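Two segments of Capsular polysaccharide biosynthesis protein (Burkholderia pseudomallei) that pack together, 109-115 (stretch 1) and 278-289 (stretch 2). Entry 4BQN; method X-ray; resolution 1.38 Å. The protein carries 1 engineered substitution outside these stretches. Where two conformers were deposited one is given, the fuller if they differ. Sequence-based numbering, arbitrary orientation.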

# COMPACT_ATOMS: atom_id res chain seq x y z
N SER A 109 0.30 9.79 3.81
CA SER A 109 1.72 10.08 3.92
C SER A 109 1.91 11.55 3.57
O SER A 109 1.12 12.11 2.80
CB SER A 109 2.53 9.18 3.00
OG SER A 109 2.32 7.82 3.36
N PRO A 110 2.94 12.18 4.15
CA PRO A 110 3.16 13.60 3.93
C PRO A 110 3.28 13.94 2.46
O PRO A 110 3.94 13.21 1.69
CB PRO A 110 4.51 13.86 4.61
CG PRO A 110 4.67 12.79 5.62
CD PRO A 110 3.90 11.60 5.12
N TYR A 111 2.62 15.03 2.07
CA TYR A 111 2.84 15.66 0.77
C TYR A 111 3.16 17.12 1.07
O TYR A 111 2.42 17.78 1.80
CB TYR A 111 1.58 15.59 -0.12
CG TYR A 111 1.71 16.41 -1.40
CD1 TYR A 111 1.39 17.77 -1.44
CD2 TYR A 111 2.19 15.82 -2.56
CE1 TYR A 111 1.52 18.52 -2.60
CE2 TYR A 111 2.33 16.55 -3.73
CZ TYR A 111 2.00 17.90 -3.74
OH TYR A 111 2.13 18.63 -4.91
N GLY A 112 4.25 17.61 0.50
CA GLY A 112 4.68 19.00 0.72
C GLY A 112 5.22 19.30 2.10
O GLY A 112 5.47 20.46 2.43
N LEU A 113 5.37 18.25 2.91
CA LEU A 113 5.88 18.30 4.28
C LEU A 113 7.07 17.38 4.35
O LEU A 113 7.24 16.52 3.48
CB LEU A 113 4.81 17.83 5.27
CG LEU A 113 3.54 18.68 5.37
CD1 LEU A 113 2.46 17.95 6.14
CD2 LEU A 113 3.83 20.03 6.01
N PRO A 114 7.92 17.56 5.36
CA PRO A 114 9.10 16.69 5.43
C PRO A 114 8.70 15.23 5.51
O PRO A 114 7.64 14.90 6.08
CB PRO A 114 9.77 17.11 6.75
CG PRO A 114 9.27 18.49 7.02
CD PRO A 114 7.88 18.54 6.46
N PRO A 115 9.53 14.34 4.96
CA PRO A 115 9.24 12.91 5.11
C PRO A 115 9.17 12.55 6.59
O PRO A 115 9.94 13.06 7.41
CB PRO A 115 10.44 12.23 4.45
CG PRO A 115 11.00 13.26 3.53
CD PRO A 115 10.78 14.57 4.22
N GLU A 278 2.57 16.97 17.65
CA GLU A 278 3.85 17.64 17.82
C GLU A 278 4.60 17.72 16.49
O GLU A 278 5.22 18.73 16.17
CB GLU A 278 4.66 16.92 18.89
CG GLU A 278 4.03 17.11 20.27
CD GLU A 278 4.42 16.08 21.32
OE1 GLU A 278 5.25 15.19 21.04
OE2 GLU A 278 3.88 16.18 22.44
N TRP A 279 4.50 16.66 15.68
CA TRP A 279 5.15 16.61 14.39
C TRP A 279 4.57 17.68 13.45
O TRP A 279 5.32 18.47 12.87
CB TRP A 279 5.04 15.21 13.79
CG TRP A 279 5.89 15.03 12.57
CD1 TRP A 279 7.21 14.64 12.53
CD2 TRP A 279 5.50 15.23 11.20
NE1 TRP A 279 7.66 14.60 11.23
CE2 TRP A 279 6.63 14.95 10.40
CE3 TRP A 279 4.30 15.62 10.58
CZ2 TRP A 279 6.61 15.06 9.00
CZ3 TRP A 279 4.28 15.73 9.17
CH2 TRP A 279 5.43 15.45 8.41
N PHE A 280 3.24 17.74 13.33
CA PHE A 280 2.63 18.74 12.47
C PHE A 280 2.89 20.18 12.95
O PHE A 280 3.03 21.08 12.11
CB PHE A 280 1.13 18.52 12.33
CG PHE A 280 0.77 17.36 11.44
CD1 PHE A 280 1.01 17.42 10.06
CD2 PHE A 280 0.16 16.22 11.97
CE1 PHE A 280 0.66 16.36 9.23
CE2 PHE A 280 -0.20 15.17 11.14
CZ PHE A 280 0.05 15.24 9.78
N GLU A 281 2.94 20.38 14.27
CA GLU A 281 3.14 21.72 14.81
C GLU A 281 4.55 22.26 14.49
O GLU A 281 4.78 23.46 14.55
CB GLU A 281 2.76 21.77 16.30
CG GLU A 281 1.24 21.72 16.53
CD GLU A 281 0.81 21.24 17.93
OE1 GLU A 281 1.66 21.21 18.84
OE2 GLU A 281 -0.39 20.90 18.12
N ARG A 282 5.48 21.37 14.11
CA ARG A 282 6.83 21.79 13.71
C ARG A 282 6.89 22.36 12.30
O ARG A 282 7.82 23.09 11.96
CB ARG A 282 7.84 20.65 13.87
CG ARG A 282 8.03 20.22 15.32
CD ARG A 282 9.00 19.05 15.46
NE ARG A 282 8.90 18.46 16.80
CZ ARG A 282 8.51 17.21 17.06
NH1 ARG A 282 8.23 16.37 16.08
NH2 ARG A 282 8.45 16.79 18.31
N SER A 283 5.92 22.03 11.46
CA SER A 283 5.89 22.50 10.08
C SER A 283 5.09 23.81 9.95
O SER A 283 4.29 24.12 10.83
CB SER A 283 5.28 21.43 9.16
OG SER A 283 6.22 20.40 8.90
N PRO A 284 5.28 24.57 8.85
CA PRO A 284 4.47 25.77 8.67
C PRO A 284 3.00 25.42 8.58
O PRO A 284 2.62 24.48 7.88
CB PRO A 284 4.98 26.35 7.35
CG PRO A 284 6.34 25.75 7.16
CD PRO A 284 6.23 24.38 7.74
N LYS A 285 2.16 26.17 9.29
CA LYS A 285 0.72 25.92 9.28
C LYS A 285 0.14 25.95 7.87
O LYS A 285 -0.73 25.14 7.54
CB LYS A 285 0.00 26.93 10.17
CG LYS A 285 -1.40 26.48 10.55
CD LYS A 285 -2.04 27.50 11.47
CE LYS A 285 -2.82 26.84 12.59
NZ LYS A 285 -3.25 27.90 13.54
N ALA A 286 0.61 26.87 7.03
CA ALA A 286 0.11 26.94 5.65
C ALA A 286 0.37 25.64 4.90
O ALA A 286 -0.46 25.21 4.08
CB ALA A 286 0.73 28.12 4.91
N ASP A 287 1.50 25.00 5.17
CA ASP A 287 1.85 23.75 4.47
C ASP A 287 1.05 22.59 5.02
O ASP A 287 0.63 21.70 4.26
CB ASP A 287 3.34 23.44 4.59
CG ASP A 287 4.22 24.51 3.99
OD1 ASP A 287 3.70 25.43 3.31
OD2 ASP A 287 5.45 24.42 4.19
N VAL A 288 0.81 22.59 6.33
CA VAL A 288 -0.06 21.57 6.93
C VAL A 288 -1.49 21.72 6.37
O VAL A 288 -2.15 20.72 6.04
CB VAL A 288 -0.03 21.64 8.46
CG1 VAL A 288 -1.01 20.64 9.07
CG2 VAL A 288 1.37 21.35 8.97
N SER A 289 -1.96 22.96 6.22
CA SER A 289 -3.28 23.20 5.63
C SER A 289 -3.36 22.73 4.16
O SER A 289 -4.34 22.11 3.73
CB SER A 289 -3.65 24.67 5.74
OG SER A 289 -4.97 24.90 5.27
O HOH W 1 1.73 20.58 1.92
O HOH W 2 6.49 22.01 4.49
O HOH W 3 10.17 14.41 9.80

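Leu113 forms the apolar centre of the contact. Its CA-to-CB bond points toward stretch 2, and the side chain, with chi1 in the m well and chi2 in t, reaches into a pocket lined by residues from both helices and the turn between them. Leu113 CD1 lies 3.9 Å from Phe280 CE1, meeting the phenyl ring at its edge, while Leu113 CD2 sits 3.7 Å from Ser283 CB, 3.7 Å from Asp287 CB and 4.1 Å from Val288 CG2. Leu113 CB in turn lies 4.0 Å from Trp279 CH2, so a single leucine touches residues spread along most of stretch 2. Nothing here needs more than van der Waals packing.

Around Ser283 and Pro284 the chain of stretch 2 changes direction, and residues of both helices lie beside Leu113. The first helix leads into a turn in which Ser283 N bonds to Phe280 O at 3.1 Å, and Pro284 caps the start of the second helix, Pro284 O accepting Val288 N at 3.0 Å.

Trp279 extends the apolar surface. Although its CA-to-CB bond points sideways, the indole comes nearer, with Trp279 CH2 3.9 Å from Pro110 CG. Pro114 O approaches CZ2 of Trp279 at 3.1 Å, near the ring plane, where the slightly positive aromatic hydrogens suit a carbonyl oxygen. Pro114 CD also packs 3.5 Å from Ser283 OG.

Stretch 1 has no regular secondary structure, and no direct hydrogen bond joins the two stretches; water makes the polar links instead. One water donates to Tyr111 O (2.9 Å) and Asp287 O (2.8 Å), and a second to Gly112 O (2.8 Å) and Asp287 OD2 (2.6 Å), beside the closest pair of CA atoms, Gly112 CA and Asp287 CA, 6.7 Å apart. A third accepts from Trp279 NE1 (2.9 Å) and donates to Pro115 O (2.8 Å).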